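Local coordinates for putative hemin ABC transport system, membrane protein (Burkholderia cenocepacia J2315, PDB 5B57), which probably serves as the membrane-spanning subunit of an ABC importer that carries heme across the inner membrane, at residues A111-G116 with A247-V252; A105-L110 with A344-A349; L313-C318 with A335-L340. One frame throughout, in Å; residues are numbered along the deposited sequence.

Helix 94-128 supplies one side of interactions 1 and 2, and helix 327-352 one side of interactions 2 and 3, so the three contacts form a chain through the transmembrane bundle. Interactions 1 and 2 are buried, whereas interaction 3 is partly buried. Their chemistry differs: 111-116 with 247-252 is a loose apolar contact bordered by a detergent tail, 105-110 with 344-349 is a salt bridge, and 313-318 with 335-340 sets an alanine methyl on a glycine backbone together with a leucine branch. Interactions 1 and 3 also touch directly, since Leu112 and Gly116 pack on Ala339 and Gly116 on Ala335.

Interaction 1: A111-G116 with A247-V252; sequences ALLVGG and AVAPCV. With DMU (decyl-beta-D-maltopyranoside), chain E.
Within the transmembrane helix bundle of this FecCD-type permease, Leu113 of helix 94-128 bridges to Ala249 and Val248 of helix 242-260. The two segments run in roughly the same direction, 26° apart, with axes 10.6 Å from each other, a separation across which Leu113 reaches. Its CG lies anti to the carbonyl carbon (chi1 -75°), and the two methyls at the fork part company. CD1 of Leu113 comes to rest against the backbone and methyl of Ala249, 3.7 Å from both its CA and CB, and at its limit meets CG1 of Val248 at 4.2 Å. CD2 of Leu113 turns instead to the decyl chain of a bound maltoside, 3.6 Å from its C34. Ala249 meets the same tail, with CB 3.5 Å from C28, so the detergent lies along the seam between the helices, while its sugar head is hydrogen-bonded to Asp102. One turn further on, Val252 lays CG1 near the carbonyl O of Leu113, 4.0 Å away. Val248 and Val252 also pack on Cys304 and Leu301 of helix 283-305, respectively. No hydrogen bond crosses between the segments; the contact rests on van der Waals packing, and its apolar surface is one against which an alkyl chain can pack, as the decyl tail does.

Interaction 2: A105-L110 with A344-A349; sequences APRVVL and AADLAA
Arg107 of helix 94-128 and Asp346 of helix 327-352 make a salt bridge that carries nearly the whole contact. The arginine grips the carboxylate side-on with two nitrogens, one for each oxygen. NE of Arg107 donates to OD2 of Asp346 over 2.6 Å in a fairly straight bond (163° at the hydrogen); the acceptor lies in the guanidinium plane and offers its syn lone pair. The second bond, from NH2 of Arg107 to OD1 of Asp346 at 2.8 Å, is more bent: OD1 sits tilted from the guanidinium plane, and the nitrogen approaches on the syn side but out of the carboxylate plane. The two flat groups are turned 44° against each other, and the NE bond is the straighter and more nearly in plane of the two. Both side chains start with CG anti to the backbone N, at chi1 173° in Arg107, and the arginine then bends at its second torsion to present this edge to the acid.

Beyond the ionic pair, the aliphatic stem of the arginine adds to the contact, CG of Arg107 lying 3.6 Å from OD2 of Asp346. A second acid shares the positive charge, since NH1 of Arg107 forms a salt bridge with Asp357. The two carboxylates probably balance the charge of the buried guanidinium, which in turn probably stabilises their ionised form.

Around this ionic pair the bundle closes in. Asp346 packs on Leu237 and on Leu360 of helix 360-378, Val108 meets helix 54-72, and Pro106 rests on Trp242 of helix 242-260, leaving the salt bridge as a polar tie between helices 94-128 and 327-352.

Interaction 3: L313-C318 with A335-L340; sequences LVAPHC and ALLGAL
Ala315 and Gly338 mark where the two backbones come nearest, with CA atoms 5.3 Å apart. The axes of 313-318 and 335-340 approach to 8.3 Å and their directions differ by 133°, an antiparallel crossing splayed well away from alignment. The first segment is kinked: the nitrogen of Pro316 makes no bond to the preceding turn, and beyond it His317 N and Cys318 N converge on the carbonyl O of Val314.

At the crossing, the methyl of Ala315 is set down on the backbone of Gly338, its CB 3.8 Å from the glycine N. Leu337 carries the other half of the contact. With CG anti to the backbone N (chi1 -179°), the leucine extends toward the partner helix and presents CD2 alone; CD2 of Leu337 lies 3.8 Å from the carbonyl O of Ala315 and 3.9 Å from CB of Cys318. CD2 of Leu337 is also 4.2 Å from CB of Ala315, so a single branch touches two successive turns of the other helix. No hydrogen bond links the segments; the contact is van der Waals packing, partly of methyls on backbone atoms.

Neighbours continue the packing, as Leu337 also touches Leu59 of helix 54-72 and Pro316 meets Ala123 and Gln126 of helix 94-128. Helices 311-323 and 327-352 follow each other after a short turn, making a splayed helical hairpin, and the alanine-on-glycine contact at their crossing is the small-residue packing by which transmembrane helices commonly come close.

Interaction 1: A111-G116 with A247-V252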
ATOM      1  N   ALA A 111      14.726  31.107   1.855  1.00 31.89           N
ATOM      2  CA  ALA A 111      13.379  30.622   1.566  1.00 31.30           C
ATOM      3  C   ALA A 111      13.248  30.109   0.125  1.00 31.48           C
ATOM      4  O   ALA A 111      12.570  29.112  -0.103  1.00 31.32           O
ATOM      5  CB  ALA A 111      12.341  31.702   1.844  1.00 30.32           C
ATOM      6  N   LEU A 112      13.895  30.752  -0.854  1.00 31.65           N
ATOM      7  CA  LEU A 112      13.860  30.223  -2.219  1.00 29.51           C
ATOM      8  C   LEU A 112      14.609  28.900  -2.334  1.00 33.97           C
ATOM      9  O   LEU A 112      14.127  27.975  -2.995  1.00 34.28           O
ATOM     10  CB  LEU A 112      14.444  31.227  -3.216  1.00 30.51           C
ATOM     11  CG  LEU A 112      13.653  32.510  -3.386  1.00 31.69           C
ATOM     12  CD1 LEU A 112      14.390  33.428  -4.306  1.00 32.62           C
ATOM     13  CD2 LEU A 112      12.271  32.199  -3.910  1.00 31.66           C
ATOM     14  N   LEU A 113      15.794  28.788  -1.716  1.00 32.81           N
ATOM     15  CA  LEU A 113      16.543  27.529  -1.731  1.00 30.09           C
ATOM     16  C   LEU A 113      15.790  26.395  -1.046  1.00 28.17           C
ATOM     17  O   LEU A 113      15.843  25.252  -1.520  1.00 27.53           O
ATOM     18  CB  LEU A 113      17.899  27.707  -1.057  1.00 30.33           C
ATOM     19  CG  LEU A 113      19.002  28.448  -1.793  1.00 31.36           C
ATOM     20  CD1 LEU A 113      20.273  28.289  -0.973  1.00 31.51           C
ATOM     21  CD2 LEU A 113      19.159  27.897  -3.205  1.00 31.19           C
ATOM     22  N   VAL A 114      15.091  26.685   0.057  1.00 26.84           N
ATOM     23  CA  VAL A 114      14.343  25.650   0.762  1.00 25.23           C
ATOM     24  C   VAL A 114      13.140  25.199  -0.066  1.00 28.06           C
ATOM     25  O   VAL A 114      12.954  24.009  -0.338  1.00 24.15           O
ATOM     26  CB  VAL A 114      13.918  26.149   2.159  1.00 25.51           C
ATOM     27  CG1 VAL A 114      12.753  25.391   2.660  1.00 24.95           C
ATOM     28  CG2 VAL A 114      15.043  25.973   3.141  1.00 25.19           C
ATOM     29  N   GLY A 115      12.304  26.146  -0.480  1.00 29.34           N
ATOM     30  CA  GLY A 115      11.158  25.792  -1.302  1.00 30.04           C
ATOM     31  C   GLY A 115      11.527  25.084  -2.586  1.00 25.52           C
ATOM     32  O   GLY A 115      11.056  23.982  -2.848  1.00 24.71           O
ATOM     33  N   GLY A 116      12.353  25.714  -3.413  1.00 26.11           N
ATOM     34  CA  GLY A 116      12.810  25.046  -4.618  1.00 25.77           C
ATOM     35  C   GLY A 116      13.450  23.702  -4.334  1.00 24.58           C
ATOM     36  O   GLY A 116      13.258  22.743  -5.082  1.00 24.89           O
ATOM     37  N   ALA A 247      27.714  27.821   1.065  1.00 44.15           N
ATOM     38  CA  ALA A 247      27.889  26.383   1.117  1.00 44.10           C
ATOM     39  C   ALA A 247      26.608  25.624   0.793  1.00 41.41           C
ATOM     40  O   ALA A 247      26.644  24.629   0.064  1.00 41.29           O
ATOM     41  CB  ALA A 247      28.398  25.979   2.499  1.00 45.73           C
ATOM     42  N   VAL A 248      25.465  26.108   1.291  1.00 39.00           N
ATOM     43  CA  VAL A 248      24.190  25.403   1.122  1.00 36.55           C
ATOM     44  C   VAL A 248      23.746  25.400  -0.344  1.00 35.34           C
ATOM     45  O   VAL A 248      23.349  24.363  -0.891  1.00 32.30           O
ATOM     46  CB  VAL A 248      23.126  26.031   2.032  1.00 36.06           C
ATOM     47  CG1 VAL A 248      21.745  25.456   1.734  1.00 37.82           C
ATOM     48  CG2 VAL A 248      23.507  25.809   3.462  1.00 36.09           C
ATOM     49  N   ALA A 249      23.787  26.572  -0.991  1.00 36.55           N
ATOM     50  CA  ALA A 249      23.307  26.757  -2.352  1.00 38.50           C
ATOM     51  C   ALA A 249      23.944  25.780  -3.342  1.00 38.94           C
ATOM     52  O   ALA A 249      23.205  25.083  -4.050  1.00 38.72           O
ATOM     53  CB  ALA A 249      23.526  28.211  -2.797  1.00 38.90           C
ATOM     54  N   PRO A 250      25.281  25.684  -3.450  1.00 39.14           N
ATOM     55  CA  PRO A 250      25.852  24.729  -4.426  1.00 38.27           C
ATOM     56  C   PRO A 250      25.444  23.289  -4.186  1.00 38.93           C
ATOM     57  O   PRO A 250      25.198  22.550  -5.152  1.00 39.51           O
ATOM     58  CB  PRO A 250      27.368  24.925  -4.275  1.00 38.24           C
ATOM     59  CG  PRO A 250      27.553  25.674  -3.019  1.00 38.79           C
ATOM     60  CD  PRO A 250      26.337  26.523  -2.857  1.00 38.86           C
ATOM     61  N   CYS A 251      25.357  22.864  -2.925  1.00 38.69           N
ATOM     62  CA  CYS A 251      24.746  21.575  -2.629  1.00 38.08           C
ATOM     63  C   CYS A 251      23.370  21.453  -3.276  1.00 36.61           C
ATOM     64  O   CYS A 251      23.119  20.543  -4.072  1.00 37.04           O
ATOM     65  CB  CYS A 251      24.643  21.390  -1.121  1.00 41.01           C
ATOM     66  SG  CYS A 251      26.184  20.943  -0.353  1.00 45.23           S
ATOM     67  N   VAL A 252      22.459  22.362  -2.932  1.00 35.54           N
ATOM     68  CA  VAL A 252      21.102  22.297  -3.473  1.00 34.47           C
ATOM     69  C   VAL A 252      21.132  22.358  -4.989  1.00 33.43           C
ATOM     70  O   VAL A 252      20.405  21.624  -5.663  1.00 34.50           O
ATOM     71  CB  VAL A 252      20.230  23.420  -2.879  1.00 35.48           C
ATOM     72  CG1 VAL A 252      18.809  23.359  -3.425  1.00 34.20           C
ATOM     73  CG2 VAL A 252      20.249  23.377  -1.334  1.00 36.94           C
TER
HETATM   74  C1  DMU E 401      28.372  34.266  -1.679  1.00 78.93           C
HETATM   75  C2  DMU E 401      28.666  35.259  -0.586  1.00 79.94           C
HETATM   76  C3  DMU E 401      28.226  36.662  -1.022  1.00 80.33           C
HETATM   77  C4  DMU E 401      26.748  36.656  -1.510  1.00 79.47           C
HETATM   78  O5  DMU E 401      26.566  35.625  -2.514  1.00 78.30           O
HETATM   79  C6  DMU E 401      26.892  34.313  -2.001  1.00 78.43           C
HETATM   80  O7  DMU E 401      28.377  37.567   0.073  1.00 81.22           O
HETATM   81  O16 DMU E 401      26.597  33.314  -2.976  1.00 78.79           O
HETATM   82  C18 DMU E 401      25.416  32.585  -2.637  1.00 78.72           C
HETATM   83  C19 DMU E 401      24.406  32.735  -3.759  1.00 79.21           C
HETATM   84  C22 DMU E 401      23.062  32.154  -3.362  1.00 79.32           C
HETATM   85  C25 DMU E 401      22.193  31.901  -4.592  1.00 78.67           C
HETATM   86  C28 DMU E 401      21.580  30.499  -4.555  1.00 77.57           C
HETATM   87  C31 DMU E 401      21.766  29.766  -5.891  1.00 76.49           C
HETATM   88  C34 DMU E 401      20.450  29.120  -6.351  1.00 77.25           C
HETATM   89  C37 DMU E 401      20.707  27.852  -7.185  1.00 76.88           C
HETATM   90  C40 DMU E 401      19.458  26.951  -7.234  1.00 77.45           C
HETATM   91  C43 DMU E 401      18.601  27.262  -8.447  1.00 78.58           C
HETATM   92  O49 DMU E 401      28.741  32.944  -1.256  1.00 79.62           O
HETATM   93  O55 DMU E 401      30.065  35.251  -0.268  1.00 80.51           O
HETATM   94  C57 DMU E 401      26.334  38.015  -2.096  1.00 79.50           C
HETATM   95  O61 DMU E 401      26.157  38.965  -1.032  1.00 79.73           O
HETATM   96  C5  DMU E 401      30.499  38.650   0.614  1.00 80.52           C
HETATM   97  C7  DMU E 401      30.321  38.783   2.124  1.00 81.01           C
HETATM   98  C8  DMU E 401      29.390  39.944   2.472  1.00 82.40           C
HETATM   99  C9  DMU E 401      28.103  39.862   1.676  1.00 82.07           C
HETATM  100  O1  DMU E 401      28.404  39.899   0.277  1.00 81.23           O
HETATM  101  C10 DMU E 401      29.150  38.744  -0.143  1.00 81.07           C
HETATM  102  O2  DMU E 401      29.082  39.914   3.881  1.00 82.78           O
HETATM  103  O3  DMU E 401      31.139  37.391   0.320  1.00 79.92           O
HETATM  104  O4  DMU E 401      31.604  39.009   2.729  1.00 80.75           O
HETATM  105  C11 DMU E 401      27.186  41.018   2.027  1.00 81.47           C
HETATM  106  O6  DMU E 401      27.877  41.921   2.917  1.00 80.88           O

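Interaction 2: A105-L110 with A344-A349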
ATOM      1  N   ALA A 105      18.060  39.830   2.791  1.00 36.74           N
ATOM      2  CA  ALA A 105      18.406  39.056   1.609  1.00 44.26           C
ATOM      3  C   ALA A 105      18.721  37.602   1.952  1.00 41.01           C
ATOM      4  O   ALA A 105      18.055  36.712   1.409  1.00 40.20           O
ATOM      5  CB  ALA A 105      19.566  39.708   0.843  1.00 36.91           C
ATOM      6  N   PRO A 106      19.679  37.294   2.838  1.00 38.97           N
ATOM      7  CA  PRO A 106      19.963  35.870   3.102  1.00 37.74           C
ATOM      8  C   PRO A 106      18.740  35.093   3.538  1.00 35.32           C
ATOM      9  O   PRO A 106      18.639  33.895   3.265  1.00 33.77           O
ATOM     10  CB  PRO A 106      21.024  35.911   4.217  1.00 35.56           C
ATOM     11  CG  PRO A 106      21.553  37.292   4.204  1.00 36.34           C
ATOM     12  CD  PRO A 106      20.380  38.149   3.805  1.00 37.87           C
ATOM     13  N   ARG A 107      17.795  35.751   4.200  1.00 35.11           N
ATOM     14  CA  ARG A 107      16.594  35.061   4.617  1.00 34.81           C
ATOM     15  C   ARG A 107      15.665  34.839   3.437  1.00 35.00           C
ATOM     16  O   ARG A 107      15.090  33.757   3.286  1.00 35.80           O
ATOM     17  CB  ARG A 107      15.910  35.856   5.721  1.00 36.36           C
ATOM     18  CG  ARG A 107      14.579  35.321   6.099  1.00 32.81           C
ATOM     19  CD  ARG A 107      14.281  35.549   7.547  1.00 35.65           C
ATOM     20  NE  ARG A 107      12.912  35.150   7.821  1.00 36.23           N
ATOM     21  CZ  ARG A 107      12.356  35.215   9.021  1.00 37.72           C
ATOM     22  NH1 ARG A 107      13.062  35.667  10.046  1.00 38.05           N
ATOM     23  NH2 ARG A 107      11.103  34.827   9.199  1.00 38.42           N
ATOM     24  N   VAL A 108      15.524  35.838   2.569  1.00 35.09           N
ATOM     25  CA  VAL A 108      14.685  35.645   1.390  1.00 35.98           C
ATOM     26  C   VAL A 108      15.296  34.608   0.467  1.00 32.68           C
ATOM     27  O   VAL A 108      14.599  33.713  -0.019  1.00 32.04           O
ATOM     28  CB  VAL A 108      14.445  36.974   0.656  1.00 36.79           C
ATOM     29  CG1 VAL A 108      13.825  36.686  -0.673  1.00 34.78           C
ATOM     30  CG2 VAL A 108      13.529  37.864   1.477  1.00 36.11           C
ATOM     31  N   VAL A 109      16.611  34.684   0.244  1.00 32.72           N
ATOM     32  CA  VAL A 109      17.282  33.686  -0.592  1.00 31.99           C
ATOM     33  C   VAL A 109      17.169  32.287   0.023  1.00 37.29           C
ATOM     34  O   VAL A 109      16.943  31.305  -0.688  1.00 37.81           O
ATOM     35  CB  VAL A 109      18.738  34.112  -0.853  1.00 32.40           C
ATOM     36  CG1 VAL A 109      19.673  32.964  -0.764  1.00 31.45           C
ATOM     37  CG2 VAL A 109      18.824  34.619  -2.216  1.00 33.10           C
ATOM     38  N   LEU A 110      17.284  32.170   1.349  1.00 35.54           N
ATOM     39  CA  LEU A 110      17.159  30.856   1.966  1.00 33.22           C
ATOM     40  C   LEU A 110      15.770  30.280   1.733  1.00 32.67           C
ATOM     41  O   LEU A 110      15.634  29.095   1.410  1.00 32.09           O
ATOM     42  CB  LEU A 110      17.477  30.922   3.469  1.00 29.11           C
ATOM     43  CG  LEU A 110      17.533  29.578   4.220  1.00 27.93           C
ATOM     44  CD1 LEU A 110      18.686  28.728   3.755  1.00 27.28           C
ATOM     45  CD2 LEU A 110      17.638  29.763   5.696  1.00 27.97           C
ATOM     46  N   ALA A 344       5.952  32.564   0.584  1.00 29.54           N
ATOM     47  CA  ALA A 344       4.645  32.987   1.077  1.00 30.62           C
ATOM     48  C   ALA A 344       4.464  32.619   2.548  1.00 30.72           C
ATOM     49  O   ALA A 344       3.873  33.396   3.322  1.00 26.71           O
ATOM     50  CB  ALA A 344       3.540  32.366   0.222  1.00 25.86           C
ATOM     51  N   ALA A 345       4.989  31.450   2.950  1.00 29.64           N
ATOM     52  CA  ALA A 345       4.901  31.003   4.338  1.00 29.86           C
ATOM     53  C   ALA A 345       5.799  31.808   5.272  1.00 32.69           C
ATOM     54  O   ALA A 345       5.418  32.032   6.432  1.00 33.65           O
ATOM     55  CB  ALA A 345       5.246  29.528   4.451  1.00 27.40           C
ATOM     56  N   ASP A 346       7.002  32.225   4.812  1.00 33.89           N
ATOM     57  CA  ASP A 346       7.904  32.962   5.701  1.00 36.23           C
ATOM     58  C   ASP A 346       7.541  34.428   5.759  1.00 39.12           C
ATOM     59  O   ASP A 346       7.645  35.056   6.820  1.00 40.70           O
ATOM     60  CB  ASP A 346       9.365  32.812   5.282  1.00 37.32           C
ATOM     61  CG  ASP A 346      10.345  33.320   6.360  1.00 40.22           C
ATOM     62  OD1 ASP A 346      10.393  32.715   7.456  1.00 40.14           O
ATOM     63  OD2 ASP A 346      11.078  34.309   6.108  1.00 43.70           O
ATOM     64  N   LEU A 347       7.112  34.983   4.627  1.00 39.82           N
ATOM     65  CA  LEU A 347       6.446  36.270   4.656  1.00 39.54           C
ATOM     66  C   LEU A 347       5.250  36.250   5.597  1.00 39.85           C
ATOM     67  O   LEU A 347       4.970  37.255   6.257  1.00 40.93           O
ATOM     68  CB  LEU A 347       6.028  36.641   3.253  1.00 38.17           C
ATOM     69  CG  LEU A 347       6.318  38.082   2.929  1.00 39.84           C
ATOM     70  CD1 LEU A 347       6.839  38.061   1.530  1.00 40.57           C
ATOM     71  CD2 LEU A 347       5.023  38.853   3.034  1.00 40.88           C
ATOM     72  N   ALA A 348       4.531  35.128   5.679  1.00 39.46           N
ATOM     73  CA  ALA A 348       3.425  35.055   6.625  1.00 41.56           C
ATOM     74  C   ALA A 348       3.903  35.065   8.083  1.00 43.44           C
ATOM     75  O   ALA A 348       3.290  35.724   8.929  1.00 45.42           O
ATOM     76  CB  ALA A 348       2.566  33.832   6.345  1.00 40.32           C
ATOM     77  N   ALA A 349       4.978  34.344   8.412  1.00 43.97           N
ATOM     78  CA  ALA A 349       5.400  34.279   9.817  1.00 48.79           C
ATOM     79  C   ALA A 349       5.893  35.642  10.304  1.00 51.52           C
ATOM     80  O   ALA A 349       5.495  36.127  11.369  1.00 55.40           O
ATOM     81  CB  ALA A 349       6.501  33.231   9.989  1.00 46.73           C
TER

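Interaction 3: L313-C318 with A335-L340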
ATOM      1  N   LEU A 313       5.659  17.571  -0.413  1.00 24.89           N
ATOM      2  CA  LEU A 313       4.450  16.831  -0.766  1.00 23.24           C
ATOM      3  C   LEU A 313       3.507  17.709  -1.579  1.00 23.50           C
ATOM      4  O   LEU A 313       3.118  17.342  -2.689  1.00 25.37           O
ATOM      5  CB  LEU A 313       3.758  16.326   0.499  1.00 23.03           C
ATOM      6  CG  LEU A 313       3.682  14.833   0.838  1.00 24.74           C
ATOM      7  CD1 LEU A 313       5.043  14.197   1.006  1.00 24.49           C
ATOM      8  CD2 LEU A 313       2.895  14.637   2.117  1.00 25.12           C
ATOM      9  N   VAL A 314       3.186  18.897  -1.055  1.00 23.14           N
ATOM     10  CA  VAL A 314       2.219  19.804  -1.682  1.00 23.46           C
ATOM     11  C   VAL A 314       2.686  20.260  -3.066  1.00 25.53           C
ATOM     12  O   VAL A 314       1.955  20.156  -4.051  1.00 27.84           O
ATOM     13  CB  VAL A 314       1.963  21.022  -0.771  1.00 21.53           C
ATOM     14  CG1 VAL A 314       1.149  22.079  -1.515  1.00 19.80           C
ATOM     15  CG2 VAL A 314       1.282  20.602   0.511  1.00 20.59           C
ATOM     16  N   ALA A 315       3.869  20.841  -3.153  1.00 25.16           N
ATOM     17  CA  ALA A 315       4.210  21.505  -4.404  1.00 25.12           C
ATOM     18  C   ALA A 315       4.202  20.549  -5.588  1.00 26.12           C
ATOM     19  O   ALA A 315       3.465  20.820  -6.547  1.00 28.54           O
ATOM     20  CB  ALA A 315       5.527  22.265  -4.255  1.00 25.13           C
ATOM     21  N   PRO A 316       4.905  19.414  -5.591  1.00 25.79           N
ATOM     22  CA  PRO A 316       4.887  18.583  -6.808  1.00 27.03           C
ATOM     23  C   PRO A 316       3.535  17.991  -7.103  1.00 30.67           C
ATOM     24  O   PRO A 316       3.343  17.462  -8.208  1.00 33.46           O
ATOM     25  CB  PRO A 316       5.922  17.491  -6.520  1.00 27.08           C
ATOM     26  CG  PRO A 316       5.987  17.420  -5.093  1.00 27.47           C
ATOM     27  CD  PRO A 316       5.652  18.760  -4.509  1.00 25.32           C
ATOM     28  N   HIS A 317       2.587  18.078  -6.169  1.00 31.82           N
ATOM     29  CA  HIS A 317       1.245  17.572  -6.413  1.00 32.28           C
ATOM     30  C   HIS A 317       0.357  18.573  -7.132  1.00 33.25           C
ATOM     31  O   HIS A 317      -0.484  18.170  -7.934  1.00 36.00           O
ATOM     32  CB  HIS A 317       0.572  17.159  -5.108  1.00 33.18           C
ATOM     33  CG  HIS A 317      -0.641  16.307  -5.316  1.00 36.54           C
ATOM     34  ND1 HIS A 317      -0.567  14.954  -5.583  1.00 36.48           N
ATOM     35  CD2 HIS A 317      -1.958  16.624  -5.342  1.00 37.41           C
ATOM     36  CE1 HIS A 317      -1.786  14.472  -5.740  1.00 35.91           C
ATOM     37  NE2 HIS A 317      -2.647  15.465  -5.604  1.00 37.35           N
ATOM     38  N   CYS A 318       0.509  19.862  -6.889  1.00 31.63           N
ATOM     39  CA  CYS A 318      -0.312  20.807  -7.638  1.00 31.15           C
ATOM     40  C   CYS A 318       0.218  20.971  -9.050  1.00 30.95           C
ATOM     41  O   CYS A 318      -0.564  21.035 -10.009  1.00 32.56           O
ATOM     42  CB  CYS A 318      -0.371  22.152  -6.919  1.00 31.98           C
ATOM     43  SG  CYS A 318      -0.692  22.015  -5.148  1.00 33.54           S
ATOM     44  N   ALA A 335       9.667  22.972  -8.088  1.00 32.11           N
ATOM     45  CA  ALA A 335      10.644  23.818  -7.405  1.00 30.79           C
ATOM     46  C   ALA A 335      10.219  25.294  -7.418  1.00 32.78           C
ATOM     47  O   ALA A 335      10.257  25.955  -6.370  1.00 31.67           O
ATOM     48  CB  ALA A 335      12.035  23.606  -8.006  1.00 27.46           C
ATOM     49  N   LEU A 336       9.764  25.819  -8.568  1.00 33.33           N
ATOM     50  CA  LEU A 336       9.216  27.174  -8.579  1.00 22.64           C
ATOM     51  C   LEU A 336       8.047  27.310  -7.608  1.00 22.54           C
ATOM     52  O   LEU A 336       8.044  28.196  -6.746  1.00 29.53           O
ATOM     53  CB  LEU A 336       8.777  27.571  -9.976  1.00 23.56           C
ATOM     54  CG  LEU A 336       9.779  27.718 -11.114  1.00 24.06           C
ATOM     55  CD1 LEU A 336       9.011  28.155 -12.335  1.00 25.11           C
ATOM     56  CD2 LEU A 336      10.824  28.733 -10.754  1.00 24.57           C
ATOM     57  N   LEU A 337       7.039  26.441  -7.725  1.00 29.77           N
ATOM     58  CA  LEU A 337       5.910  26.528  -6.800  1.00 29.75           C
ATOM     59  C   LEU A 337       6.336  26.303  -5.344  1.00 30.39           C
ATOM     60  O   LEU A 337       5.757  26.903  -4.417  1.00 31.07           O
ATOM     61  CB  LEU A 337       4.816  25.533  -7.177  1.00 28.16           C
ATOM     62  CG  LEU A 337       3.628  25.666  -6.217  1.00 27.73           C
ATOM     63  CD1 LEU A 337       2.984  27.055  -6.372  1.00 28.86           C
ATOM     64  CD2 LEU A 337       2.614  24.528  -6.358  1.00 27.63           C
ATOM     65  N   GLY A 338       7.337  25.456  -5.102  1.00 28.72           N
ATOM     66  CA  GLY A 338       7.810  25.298  -3.735  1.00 28.61           C
ATOM     67  C   GLY A 338       8.466  26.562  -3.207  1.00 28.11           C
ATOM     68  O   GLY A 338       8.200  27.005  -2.088  1.00 27.20           O
ATOM     69  N   ALA A 339       9.354  27.146  -4.009  1.00 29.66           N
ATOM     70  CA  ALA A 339       9.921  28.430  -3.642  1.00 26.52           C
ATOM     71  C   ALA A 339       8.821  29.462  -3.443  1.00 25.87           C
ATOM     72  O   ALA A 339       8.841  30.221  -2.469  1.00 26.00           O
ATOM     73  CB  ALA A 339      10.919  28.876  -4.707  1.00 26.32           C
ATOM     74  N   LEU A 340       7.815  29.465  -4.316  1.00 26.17           N
ATOM     75  CA  LEU A 340       6.717  30.409  -4.134  1.00 27.95           C
ATOM     76  C   LEU A 340       5.956  30.150  -2.828  1.00 26.33           C
ATOM     77  O   LEU A 340       5.647  31.084  -2.083  1.00 25.84           O
ATOM     78  CB  LEU A 340       5.773  30.377  -5.337  1.00 26.75           C
ATOM     79  CG  LEU A 340       4.673  31.425  -5.202  1.00 26.50           C
ATOM     80  CD1 LEU A 340       5.256  32.843  -5.061  1.00 26.82           C
ATOM     81  CD2 LEU A 340       3.754  31.351  -6.386  1.00 27.30           C
TER